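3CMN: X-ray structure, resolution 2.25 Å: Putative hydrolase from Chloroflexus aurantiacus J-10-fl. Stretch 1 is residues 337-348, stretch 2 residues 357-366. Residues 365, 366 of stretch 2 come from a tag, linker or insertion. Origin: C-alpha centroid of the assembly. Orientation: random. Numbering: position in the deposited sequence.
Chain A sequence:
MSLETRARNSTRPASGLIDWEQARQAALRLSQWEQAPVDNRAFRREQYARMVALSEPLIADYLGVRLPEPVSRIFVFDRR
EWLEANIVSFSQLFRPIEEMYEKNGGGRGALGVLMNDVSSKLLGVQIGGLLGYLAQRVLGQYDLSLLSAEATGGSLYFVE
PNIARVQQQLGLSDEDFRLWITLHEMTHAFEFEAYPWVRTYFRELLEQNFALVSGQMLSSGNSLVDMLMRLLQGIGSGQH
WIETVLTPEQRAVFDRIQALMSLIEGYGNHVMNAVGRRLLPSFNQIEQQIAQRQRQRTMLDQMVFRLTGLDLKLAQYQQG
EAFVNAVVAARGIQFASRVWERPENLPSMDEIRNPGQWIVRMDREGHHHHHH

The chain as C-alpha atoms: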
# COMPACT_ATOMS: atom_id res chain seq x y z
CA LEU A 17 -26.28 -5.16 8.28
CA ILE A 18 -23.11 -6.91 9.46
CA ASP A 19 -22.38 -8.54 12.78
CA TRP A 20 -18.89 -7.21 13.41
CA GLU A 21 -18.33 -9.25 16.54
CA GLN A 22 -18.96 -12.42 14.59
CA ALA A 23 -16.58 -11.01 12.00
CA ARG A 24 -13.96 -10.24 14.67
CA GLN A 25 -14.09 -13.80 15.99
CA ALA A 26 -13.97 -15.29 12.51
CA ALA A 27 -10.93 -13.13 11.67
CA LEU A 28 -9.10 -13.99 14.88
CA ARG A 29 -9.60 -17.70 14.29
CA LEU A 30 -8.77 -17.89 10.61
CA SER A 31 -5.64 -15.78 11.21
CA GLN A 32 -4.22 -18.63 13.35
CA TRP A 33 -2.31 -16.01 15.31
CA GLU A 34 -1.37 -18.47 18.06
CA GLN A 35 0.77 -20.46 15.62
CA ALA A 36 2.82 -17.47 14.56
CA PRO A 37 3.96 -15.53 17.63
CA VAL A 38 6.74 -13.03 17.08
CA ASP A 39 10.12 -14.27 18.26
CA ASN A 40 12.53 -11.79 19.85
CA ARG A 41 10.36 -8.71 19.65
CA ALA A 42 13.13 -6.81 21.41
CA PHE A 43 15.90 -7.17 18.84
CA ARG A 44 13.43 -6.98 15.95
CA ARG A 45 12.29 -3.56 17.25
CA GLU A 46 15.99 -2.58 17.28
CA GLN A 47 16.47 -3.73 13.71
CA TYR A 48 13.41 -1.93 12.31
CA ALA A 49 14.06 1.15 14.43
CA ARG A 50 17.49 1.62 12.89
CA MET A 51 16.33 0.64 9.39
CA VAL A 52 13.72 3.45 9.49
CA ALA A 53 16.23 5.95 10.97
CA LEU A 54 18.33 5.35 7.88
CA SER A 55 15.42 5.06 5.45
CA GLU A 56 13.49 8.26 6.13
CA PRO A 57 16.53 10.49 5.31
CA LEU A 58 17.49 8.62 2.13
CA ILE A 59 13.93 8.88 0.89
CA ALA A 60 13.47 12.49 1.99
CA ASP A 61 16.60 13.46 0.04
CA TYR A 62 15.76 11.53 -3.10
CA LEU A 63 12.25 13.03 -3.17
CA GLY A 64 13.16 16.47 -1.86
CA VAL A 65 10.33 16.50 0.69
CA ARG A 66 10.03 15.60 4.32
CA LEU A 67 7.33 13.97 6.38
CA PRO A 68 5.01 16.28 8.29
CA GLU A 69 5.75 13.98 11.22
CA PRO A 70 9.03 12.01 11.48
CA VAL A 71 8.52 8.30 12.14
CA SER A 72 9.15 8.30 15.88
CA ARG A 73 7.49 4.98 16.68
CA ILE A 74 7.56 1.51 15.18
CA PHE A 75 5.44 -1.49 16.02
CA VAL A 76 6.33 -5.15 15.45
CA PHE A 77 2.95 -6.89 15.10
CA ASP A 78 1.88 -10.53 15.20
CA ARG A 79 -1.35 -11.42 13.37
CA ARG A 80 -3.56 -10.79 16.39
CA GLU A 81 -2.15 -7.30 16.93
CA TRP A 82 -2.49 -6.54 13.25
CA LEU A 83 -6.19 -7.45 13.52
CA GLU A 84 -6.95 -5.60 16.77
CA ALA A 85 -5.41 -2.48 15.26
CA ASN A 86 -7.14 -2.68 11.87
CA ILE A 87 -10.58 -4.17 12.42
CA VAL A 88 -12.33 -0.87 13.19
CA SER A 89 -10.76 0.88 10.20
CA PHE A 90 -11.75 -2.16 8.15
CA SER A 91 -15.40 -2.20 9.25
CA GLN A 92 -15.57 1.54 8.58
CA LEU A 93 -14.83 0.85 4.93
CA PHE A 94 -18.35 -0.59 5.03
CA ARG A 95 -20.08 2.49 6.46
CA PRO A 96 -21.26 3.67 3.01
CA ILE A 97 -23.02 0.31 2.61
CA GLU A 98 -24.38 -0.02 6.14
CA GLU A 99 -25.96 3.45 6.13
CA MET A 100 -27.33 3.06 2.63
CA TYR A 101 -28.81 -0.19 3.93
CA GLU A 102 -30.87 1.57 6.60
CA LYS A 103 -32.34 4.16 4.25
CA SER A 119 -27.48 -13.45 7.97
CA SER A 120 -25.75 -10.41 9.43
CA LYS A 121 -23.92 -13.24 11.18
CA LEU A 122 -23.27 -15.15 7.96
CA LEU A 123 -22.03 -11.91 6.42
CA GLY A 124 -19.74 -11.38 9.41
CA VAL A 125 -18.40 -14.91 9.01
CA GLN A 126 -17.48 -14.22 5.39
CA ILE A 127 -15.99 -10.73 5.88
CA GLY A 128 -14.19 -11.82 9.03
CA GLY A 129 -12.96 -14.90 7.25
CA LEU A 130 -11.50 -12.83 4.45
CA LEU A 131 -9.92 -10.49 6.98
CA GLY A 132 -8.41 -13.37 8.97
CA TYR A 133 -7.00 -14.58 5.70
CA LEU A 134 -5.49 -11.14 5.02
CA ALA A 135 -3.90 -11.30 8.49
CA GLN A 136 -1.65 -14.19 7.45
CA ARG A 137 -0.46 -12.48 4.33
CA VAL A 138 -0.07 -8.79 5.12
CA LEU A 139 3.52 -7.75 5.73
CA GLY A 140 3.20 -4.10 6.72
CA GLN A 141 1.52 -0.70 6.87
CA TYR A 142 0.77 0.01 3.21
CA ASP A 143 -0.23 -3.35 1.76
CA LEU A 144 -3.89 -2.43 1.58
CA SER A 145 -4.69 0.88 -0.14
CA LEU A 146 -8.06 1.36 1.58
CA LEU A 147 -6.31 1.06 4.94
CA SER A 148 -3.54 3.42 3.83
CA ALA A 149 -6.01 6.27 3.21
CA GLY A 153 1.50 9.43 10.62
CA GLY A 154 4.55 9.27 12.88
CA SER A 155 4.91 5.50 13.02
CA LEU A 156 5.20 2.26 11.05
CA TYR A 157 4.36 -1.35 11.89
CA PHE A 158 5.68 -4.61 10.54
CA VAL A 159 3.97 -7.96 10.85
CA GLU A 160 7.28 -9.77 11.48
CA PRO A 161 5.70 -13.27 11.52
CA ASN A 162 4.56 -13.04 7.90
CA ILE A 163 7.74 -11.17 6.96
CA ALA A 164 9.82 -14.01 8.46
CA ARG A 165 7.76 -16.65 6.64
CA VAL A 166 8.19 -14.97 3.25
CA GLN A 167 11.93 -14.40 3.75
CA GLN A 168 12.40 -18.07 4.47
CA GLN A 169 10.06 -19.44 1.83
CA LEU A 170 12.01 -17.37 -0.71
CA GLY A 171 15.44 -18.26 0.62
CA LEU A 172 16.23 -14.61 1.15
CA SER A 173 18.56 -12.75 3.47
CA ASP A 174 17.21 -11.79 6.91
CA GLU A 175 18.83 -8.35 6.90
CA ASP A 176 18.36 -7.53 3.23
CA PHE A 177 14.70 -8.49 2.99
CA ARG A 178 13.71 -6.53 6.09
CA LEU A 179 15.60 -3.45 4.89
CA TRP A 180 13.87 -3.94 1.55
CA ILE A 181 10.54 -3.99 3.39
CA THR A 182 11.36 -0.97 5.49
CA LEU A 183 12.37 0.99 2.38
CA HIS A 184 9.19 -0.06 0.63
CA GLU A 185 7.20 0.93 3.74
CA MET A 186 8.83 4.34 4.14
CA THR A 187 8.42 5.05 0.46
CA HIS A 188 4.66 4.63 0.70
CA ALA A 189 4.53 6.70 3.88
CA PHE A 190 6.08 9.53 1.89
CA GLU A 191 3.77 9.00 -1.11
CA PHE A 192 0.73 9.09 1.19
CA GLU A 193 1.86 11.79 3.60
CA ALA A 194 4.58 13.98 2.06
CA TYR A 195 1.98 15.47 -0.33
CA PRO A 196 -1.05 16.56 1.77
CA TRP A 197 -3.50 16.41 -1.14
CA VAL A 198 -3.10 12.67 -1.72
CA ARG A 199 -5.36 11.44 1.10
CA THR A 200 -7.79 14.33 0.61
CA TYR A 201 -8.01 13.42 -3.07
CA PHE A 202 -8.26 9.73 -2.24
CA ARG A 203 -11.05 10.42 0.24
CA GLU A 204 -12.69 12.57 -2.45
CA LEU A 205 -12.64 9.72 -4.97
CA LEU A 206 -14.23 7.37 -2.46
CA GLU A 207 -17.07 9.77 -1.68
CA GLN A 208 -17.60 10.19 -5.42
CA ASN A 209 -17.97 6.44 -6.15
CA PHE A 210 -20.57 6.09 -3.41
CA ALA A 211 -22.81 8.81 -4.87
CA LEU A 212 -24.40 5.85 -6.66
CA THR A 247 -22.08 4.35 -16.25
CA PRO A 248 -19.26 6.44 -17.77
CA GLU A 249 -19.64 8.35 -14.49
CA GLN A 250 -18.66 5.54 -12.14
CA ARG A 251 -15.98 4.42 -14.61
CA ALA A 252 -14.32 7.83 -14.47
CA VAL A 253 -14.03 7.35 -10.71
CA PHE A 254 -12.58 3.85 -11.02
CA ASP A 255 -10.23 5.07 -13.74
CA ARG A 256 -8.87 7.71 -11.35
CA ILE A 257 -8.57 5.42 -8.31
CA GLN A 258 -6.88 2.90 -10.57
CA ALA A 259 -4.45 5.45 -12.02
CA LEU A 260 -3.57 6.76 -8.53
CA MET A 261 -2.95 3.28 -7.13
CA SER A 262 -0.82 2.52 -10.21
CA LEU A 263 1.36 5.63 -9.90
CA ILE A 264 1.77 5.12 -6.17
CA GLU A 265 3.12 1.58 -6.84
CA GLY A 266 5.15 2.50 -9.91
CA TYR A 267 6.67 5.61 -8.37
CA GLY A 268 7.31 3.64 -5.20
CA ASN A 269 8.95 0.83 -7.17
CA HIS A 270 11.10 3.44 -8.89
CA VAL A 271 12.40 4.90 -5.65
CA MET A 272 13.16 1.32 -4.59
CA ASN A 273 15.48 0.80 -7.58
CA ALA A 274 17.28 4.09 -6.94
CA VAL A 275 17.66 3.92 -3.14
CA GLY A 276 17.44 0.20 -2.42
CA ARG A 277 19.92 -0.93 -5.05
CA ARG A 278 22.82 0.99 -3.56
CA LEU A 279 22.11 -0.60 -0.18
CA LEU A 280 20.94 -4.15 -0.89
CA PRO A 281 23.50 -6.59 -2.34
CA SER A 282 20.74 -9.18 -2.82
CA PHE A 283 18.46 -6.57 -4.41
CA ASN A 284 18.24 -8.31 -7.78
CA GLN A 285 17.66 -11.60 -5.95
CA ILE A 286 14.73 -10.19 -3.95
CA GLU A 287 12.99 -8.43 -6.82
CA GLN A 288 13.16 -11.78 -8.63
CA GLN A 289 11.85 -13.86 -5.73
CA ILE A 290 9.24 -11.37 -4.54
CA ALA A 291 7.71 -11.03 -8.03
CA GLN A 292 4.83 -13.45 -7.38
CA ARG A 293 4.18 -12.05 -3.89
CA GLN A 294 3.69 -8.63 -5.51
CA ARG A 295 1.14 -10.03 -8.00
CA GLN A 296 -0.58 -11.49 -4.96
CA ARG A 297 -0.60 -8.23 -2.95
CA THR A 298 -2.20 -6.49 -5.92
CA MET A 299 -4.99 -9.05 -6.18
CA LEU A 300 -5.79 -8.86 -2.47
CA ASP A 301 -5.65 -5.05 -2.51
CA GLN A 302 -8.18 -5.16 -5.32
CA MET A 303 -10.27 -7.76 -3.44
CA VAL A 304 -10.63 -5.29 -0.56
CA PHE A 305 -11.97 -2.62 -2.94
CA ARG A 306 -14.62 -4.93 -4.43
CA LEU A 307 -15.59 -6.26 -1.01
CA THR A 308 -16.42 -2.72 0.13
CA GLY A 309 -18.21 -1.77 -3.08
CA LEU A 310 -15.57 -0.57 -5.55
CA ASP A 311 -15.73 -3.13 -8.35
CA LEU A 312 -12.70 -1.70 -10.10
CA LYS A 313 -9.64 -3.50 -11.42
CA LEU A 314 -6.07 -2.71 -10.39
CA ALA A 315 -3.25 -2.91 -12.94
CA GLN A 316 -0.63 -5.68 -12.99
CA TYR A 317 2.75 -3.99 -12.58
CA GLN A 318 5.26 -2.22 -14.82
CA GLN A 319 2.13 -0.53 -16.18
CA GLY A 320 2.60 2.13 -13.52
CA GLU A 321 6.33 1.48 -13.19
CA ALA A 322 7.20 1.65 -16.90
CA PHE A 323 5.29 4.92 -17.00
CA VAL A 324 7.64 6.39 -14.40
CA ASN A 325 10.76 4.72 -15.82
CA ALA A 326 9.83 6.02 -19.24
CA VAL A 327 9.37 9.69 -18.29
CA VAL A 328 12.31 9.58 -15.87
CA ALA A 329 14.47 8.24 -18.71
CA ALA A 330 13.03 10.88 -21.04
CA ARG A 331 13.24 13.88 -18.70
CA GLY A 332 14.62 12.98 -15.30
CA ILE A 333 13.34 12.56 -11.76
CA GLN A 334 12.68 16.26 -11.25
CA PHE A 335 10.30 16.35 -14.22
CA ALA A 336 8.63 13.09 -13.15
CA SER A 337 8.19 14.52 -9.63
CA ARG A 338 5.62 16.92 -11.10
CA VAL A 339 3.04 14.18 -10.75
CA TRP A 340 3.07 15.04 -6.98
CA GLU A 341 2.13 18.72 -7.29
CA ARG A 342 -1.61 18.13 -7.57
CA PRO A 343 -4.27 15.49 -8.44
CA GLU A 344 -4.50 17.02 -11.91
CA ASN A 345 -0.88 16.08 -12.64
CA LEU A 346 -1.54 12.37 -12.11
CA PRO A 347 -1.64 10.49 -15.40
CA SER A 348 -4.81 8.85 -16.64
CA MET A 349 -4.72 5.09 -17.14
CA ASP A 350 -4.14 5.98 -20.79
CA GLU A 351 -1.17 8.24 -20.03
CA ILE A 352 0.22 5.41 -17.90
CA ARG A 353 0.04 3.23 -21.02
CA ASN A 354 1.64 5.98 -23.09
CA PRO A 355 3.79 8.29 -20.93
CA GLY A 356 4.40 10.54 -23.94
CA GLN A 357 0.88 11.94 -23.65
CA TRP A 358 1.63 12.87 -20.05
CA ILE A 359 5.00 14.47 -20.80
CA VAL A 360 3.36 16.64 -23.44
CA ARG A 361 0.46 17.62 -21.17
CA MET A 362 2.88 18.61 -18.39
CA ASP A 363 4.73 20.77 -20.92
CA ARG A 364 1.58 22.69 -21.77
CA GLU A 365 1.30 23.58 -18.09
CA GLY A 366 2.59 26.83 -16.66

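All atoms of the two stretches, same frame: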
# COMPACT_ATOMS: atom_id res chain seq x y z
N SER A 337 8.70 14.18 -10.95
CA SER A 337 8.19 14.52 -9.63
C SER A 337 6.99 15.47 -9.71
O SER A 337 6.30 15.70 -8.71
CB SER A 337 9.28 15.17 -8.78
OG SER A 337 9.51 16.51 -9.17
N ARG A 338 6.74 16.01 -10.90
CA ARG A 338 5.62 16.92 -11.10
C ARG A 338 4.27 16.25 -10.87
O ARG A 338 3.26 16.91 -10.63
CB ARG A 338 5.67 17.51 -12.50
CG ARG A 338 6.77 18.51 -12.71
CD ARG A 338 6.71 19.02 -14.11
NE ARG A 338 7.78 19.96 -14.40
CZ ARG A 338 7.90 20.61 -15.55
NH1 ARG A 338 6.99 20.41 -16.51
NH2 ARG A 338 8.91 21.44 -15.75
N VAL A 339 4.26 14.92 -10.95
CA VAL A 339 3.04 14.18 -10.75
C VAL A 339 2.52 14.38 -9.30
O VAL A 339 1.34 14.16 -9.04
CB VAL A 339 3.28 12.66 -11.04
CG1 VAL A 339 4.04 11.99 -9.89
CG2 VAL A 339 1.97 11.97 -11.33
N TRP A 340 3.40 14.82 -8.40
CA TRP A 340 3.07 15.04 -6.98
C TRP A 340 2.64 16.46 -6.60
O TRP A 340 2.44 16.75 -5.42
CB TRP A 340 4.28 14.69 -6.08
CG TRP A 340 4.70 13.25 -6.10
CD1 TRP A 340 5.91 12.76 -6.48
CD2 TRP A 340 3.89 12.12 -5.74
NE1 TRP A 340 5.92 11.39 -6.39
CE2 TRP A 340 4.69 10.96 -5.94
CE3 TRP A 340 2.58 11.96 -5.27
CZ2 TRP A 340 4.22 9.67 -5.69
CZ3 TRP A 340 2.11 10.67 -5.03
CH2 TRP A 340 2.93 9.54 -5.24
N GLU A 341 2.52 17.35 -7.58
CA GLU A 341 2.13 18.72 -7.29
C GLU A 341 0.65 18.89 -7.04
O GLU A 341 0.25 19.75 -6.27
CB GLU A 341 2.56 19.64 -8.42
CG GLU A 341 4.06 19.70 -8.61
CD GLU A 341 4.48 20.51 -9.82
OE1 GLU A 341 4.05 20.17 -10.94
OE2 GLU A 341 5.23 21.48 -9.66
N ARG A 342 -0.16 18.05 -7.69
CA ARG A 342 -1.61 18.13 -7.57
C ARG A 342 -2.28 16.91 -8.22
O ARG A 342 -1.67 16.21 -9.03
CB ARG A 342 -2.09 19.42 -8.26
CG ARG A 342 -1.85 19.45 -9.79
CD ARG A 342 -2.16 20.83 -10.42
NE ARG A 342 -1.30 21.89 -9.90
CZ ARG A 342 -1.56 22.61 -8.81
NH1 ARG A 342 -2.67 22.42 -8.12
NH2 ARG A 342 -0.67 23.51 -8.39
N PRO A 343 -3.56 16.64 -7.87
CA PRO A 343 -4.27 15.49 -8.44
C PRO A 343 -4.33 15.56 -9.96
O PRO A 343 -4.28 14.53 -10.65
CB PRO A 343 -5.67 15.61 -7.83
CG PRO A 343 -5.40 16.22 -6.49
CD PRO A 343 -4.37 17.29 -6.83
N GLU A 344 -4.43 16.78 -10.48
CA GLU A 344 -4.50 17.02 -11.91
C GLU A 344 -3.27 16.56 -12.67
O GLU A 344 -3.35 16.27 -13.87
CB GLU A 344 -4.74 18.51 -12.18
CG GLU A 344 -6.19 18.86 -12.44
CD GLU A 344 -7.11 18.45 -11.30
OE1 GLU A 344 -6.86 18.87 -10.15
OE2 GLU A 344 -8.09 17.72 -11.57
N ASN A 345 -2.13 16.51 -11.99
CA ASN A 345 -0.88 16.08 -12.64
C ASN A 345 -0.68 14.57 -12.66
O ASN A 345 0.33 14.09 -13.16
CB ASN A 345 0.33 16.76 -11.98
CG ASN A 345 0.44 18.22 -12.34
OD1 ASN A 345 -0.36 18.74 -13.12
ND2 ASN A 345 1.44 18.90 -11.78
N LEU A 346 -1.64 13.83 -12.11
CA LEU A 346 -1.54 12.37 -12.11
C LEU A 346 -1.93 11.95 -13.51
O LEU A 346 -2.81 12.55 -14.12
CB LEU A 346 -2.53 11.74 -11.13
CG LEU A 346 -2.37 11.94 -9.63
CD1 LEU A 346 -3.59 11.39 -8.94
CD2 LEU A 346 -1.10 11.24 -9.13
N PRO A 347 -1.28 10.92 -14.05
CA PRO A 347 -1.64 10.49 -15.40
C PRO A 347 -2.94 9.71 -15.38
O PRO A 347 -3.37 9.23 -14.32
CB PRO A 347 -0.47 9.60 -15.79
CG PRO A 347 -0.12 8.94 -14.49
CD PRO A 347 -0.17 10.12 -13.51
N SER A 348 -3.58 9.61 -16.54
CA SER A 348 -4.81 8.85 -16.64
C SER A 348 -4.29 7.43 -16.86
O SER A 348 -3.08 7.23 -16.98
CB SER A 348 -5.62 9.29 -17.86
OG SER A 348 -4.88 9.05 -19.06
N GLN A 357 2.05 11.08 -23.80
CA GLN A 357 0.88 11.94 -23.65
C GLN A 357 1.02 12.80 -22.40
O GLN A 357 0.72 13.99 -22.41
CB GLN A 357 -0.40 11.10 -23.53
CG GLN A 357 -1.49 11.43 -24.55
CD GLN A 357 -2.81 10.74 -24.25
OE1 GLN A 357 -3.49 11.05 -23.27
NE2 GLN A 357 -3.18 9.78 -25.10
N TRP A 358 1.47 12.18 -21.32
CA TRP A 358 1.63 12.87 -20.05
C TRP A 358 2.74 13.91 -20.09
O TRP A 358 2.59 15.02 -19.57
CB TRP A 358 1.93 11.86 -18.94
CG TRP A 358 1.99 12.48 -17.58
CD1 TRP A 358 0.94 12.75 -16.75
CD2 TRP A 358 3.18 12.91 -16.89
NE1 TRP A 358 1.40 13.30 -15.58
CE2 TRP A 358 2.77 13.41 -15.63
CE3 TRP A 358 4.55 12.91 -17.20
CZ2 TRP A 358 3.67 13.91 -14.69
CZ3 TRP A 358 5.45 13.40 -16.27
CH2 TRP A 358 5.01 13.90 -15.02
N ILE A 359 3.87 13.55 -20.71
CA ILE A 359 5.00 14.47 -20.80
C ILE A 359 4.59 15.72 -21.56
O ILE A 359 4.90 16.84 -21.16
CB ILE A 359 6.22 13.77 -21.46
CG1 ILE A 359 6.68 12.62 -20.56
CG2 ILE A 359 7.37 14.76 -21.69
CD1 ILE A 359 7.92 11.89 -21.05
N VAL A 360 3.84 15.52 -22.64
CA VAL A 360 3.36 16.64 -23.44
C VAL A 360 2.41 17.51 -22.61
O VAL A 360 2.59 18.73 -22.53
CB VAL A 360 2.63 16.13 -24.70
CG1 VAL A 360 2.01 17.28 -25.46
CG2 VAL A 360 3.61 15.40 -25.59
N ARG A 361 1.42 16.88 -21.98
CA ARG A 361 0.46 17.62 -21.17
C ARG A 361 1.14 18.42 -20.05
O ARG A 361 0.69 19.53 -19.73
CB ARG A 361 -0.57 16.66 -20.56
CG ARG A 361 -1.67 17.36 -19.75
CD ARG A 361 -2.86 16.44 -19.49
NE ARG A 361 -2.56 15.32 -18.61
CZ ARG A 361 -2.62 15.36 -17.27
NH1 ARG A 361 -2.98 16.48 -16.64
NH2 ARG A 361 -2.33 14.28 -16.56
N MET A 362 2.20 17.88 -19.45
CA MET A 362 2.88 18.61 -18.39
C MET A 362 3.60 19.82 -18.96
O MET A 362 3.74 20.83 -18.28
CB MET A 362 3.90 17.72 -17.65
CG MET A 362 3.30 16.67 -16.70
SD MET A 362 2.04 17.26 -15.56
CE MET A 362 2.91 17.97 -14.40
N ASP A 363 4.04 19.70 -20.21
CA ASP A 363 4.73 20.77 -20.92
C ASP A 363 3.82 21.95 -21.17
O ASP A 363 4.25 23.10 -21.08
CB ASP A 363 5.26 20.27 -22.27
CG ASP A 363 6.56 19.52 -22.14
OD1 ASP A 363 7.17 19.62 -21.06
OD2 ASP A 363 6.97 18.85 -23.11
N ARG A 364 2.57 21.66 -21.49
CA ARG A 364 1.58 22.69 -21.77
C ARG A 364 1.17 23.43 -20.51
O ARG A 364 0.47 24.44 -20.58
CB ARG A 364 0.37 22.07 -22.46
CG ARG A 364 0.76 21.51 -23.80
CD ARG A 364 -0.32 20.71 -24.50
NE ARG A 364 0.25 20.13 -25.72
CZ ARG A 364 -0.36 19.23 -26.50
NH1 ARG A 364 -1.58 18.79 -26.19
NH2 ARG A 364 0.25 18.78 -27.59
N GLU A 365 1.62 22.94 -19.36
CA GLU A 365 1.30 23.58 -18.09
C GLU A 365 2.20 24.79 -17.89
O GLU A 365 3.21 24.95 -18.57
CB GLU A 365 1.46 22.60 -16.92
CG GLU A 365 0.12 22.17 -16.33
CD GLU A 365 0.24 21.02 -15.33
OE1 GLU A 365 1.00 21.14 -14.33
OE2 GLU A 365 -0.43 19.99 -15.54
N GLY A 366 1.82 25.63 -16.94
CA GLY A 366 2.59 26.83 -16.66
C GLY A 366 1.81 28.00 -17.24
O GLY A 366 1.62 29.02 -16.53
O HOH W 1 7.60 21.44 -18.87
O HOH W 2 1.30 21.94 -11.19

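A segment of short 3-10 turns and loop can leave carbonyl oxygens unpaired, and a neighbouring helix can satisfy them with side-chain donors. The contact between residues 337-348 and residues 357-366, largely helical and with a tag at the end, illustrates the principle in this putative hydrolase, burying 446 Å², both sides summed.

Stretch 1 opens with a 3-10 segment. Arg 338 points its CA-to-CB bond toward the helix, and Arg 338 CB lies 3.4 Å from Met 362 CE. The rest of the side chain is extended, so that Arg 338 NH1 reaches water 1 at 2.6 Å, which in turn donates to Asp 363 OD1 at 2.9 Å: a charged pair linked through solvent at the margin of the contact. Val 339, buried, sets its CB 3.9 Å from Trp 358 CZ2, a compact apolar group against the indole.

The second 3-10 segment, 343-345, presents two of the carbonyls, and the loop after it a third. Glu 344 contributes its backbone rather than its carboxylate, whose end leads away; Glu 344 O accepts from Arg 361 NH1 at 2.8 Å, nearly linearly. Asn 345 is the hub. Asn 345 O receives Trp 358 NE1 at 2.8 Å, at the edge of the indole, near its plane, so a largely apolar ring can be buried with its one polar atom paired. The side chain turns back within the stretch, Asn 345 ND2 donating to Arg 338 O at 2.9 Å, while Asn 345 ND2 also packs 3.1 Å from Met 362 CE; the flexible, unbranched Met 362 brings CE to both Arg 338 and Asn 345. Asn 345 OD1 lies 2.7 Å from OE2 of Glu 365, a tag residue, and water 2 bridges Asn 345 ND2 and Glu 365 OE1.

Leu 346 has its CA-to-CB bond pointing away, but Leu 346 O accepts from Arg 361 NH2 at 3.0 Å, a weak bond. One guanidinium thus serves two carbonyls along its edge. Pro 347 completes the contact by putting an apolar ring against the indole, Pro 347 CB resting 3.6 Å from Trp 358 CD1.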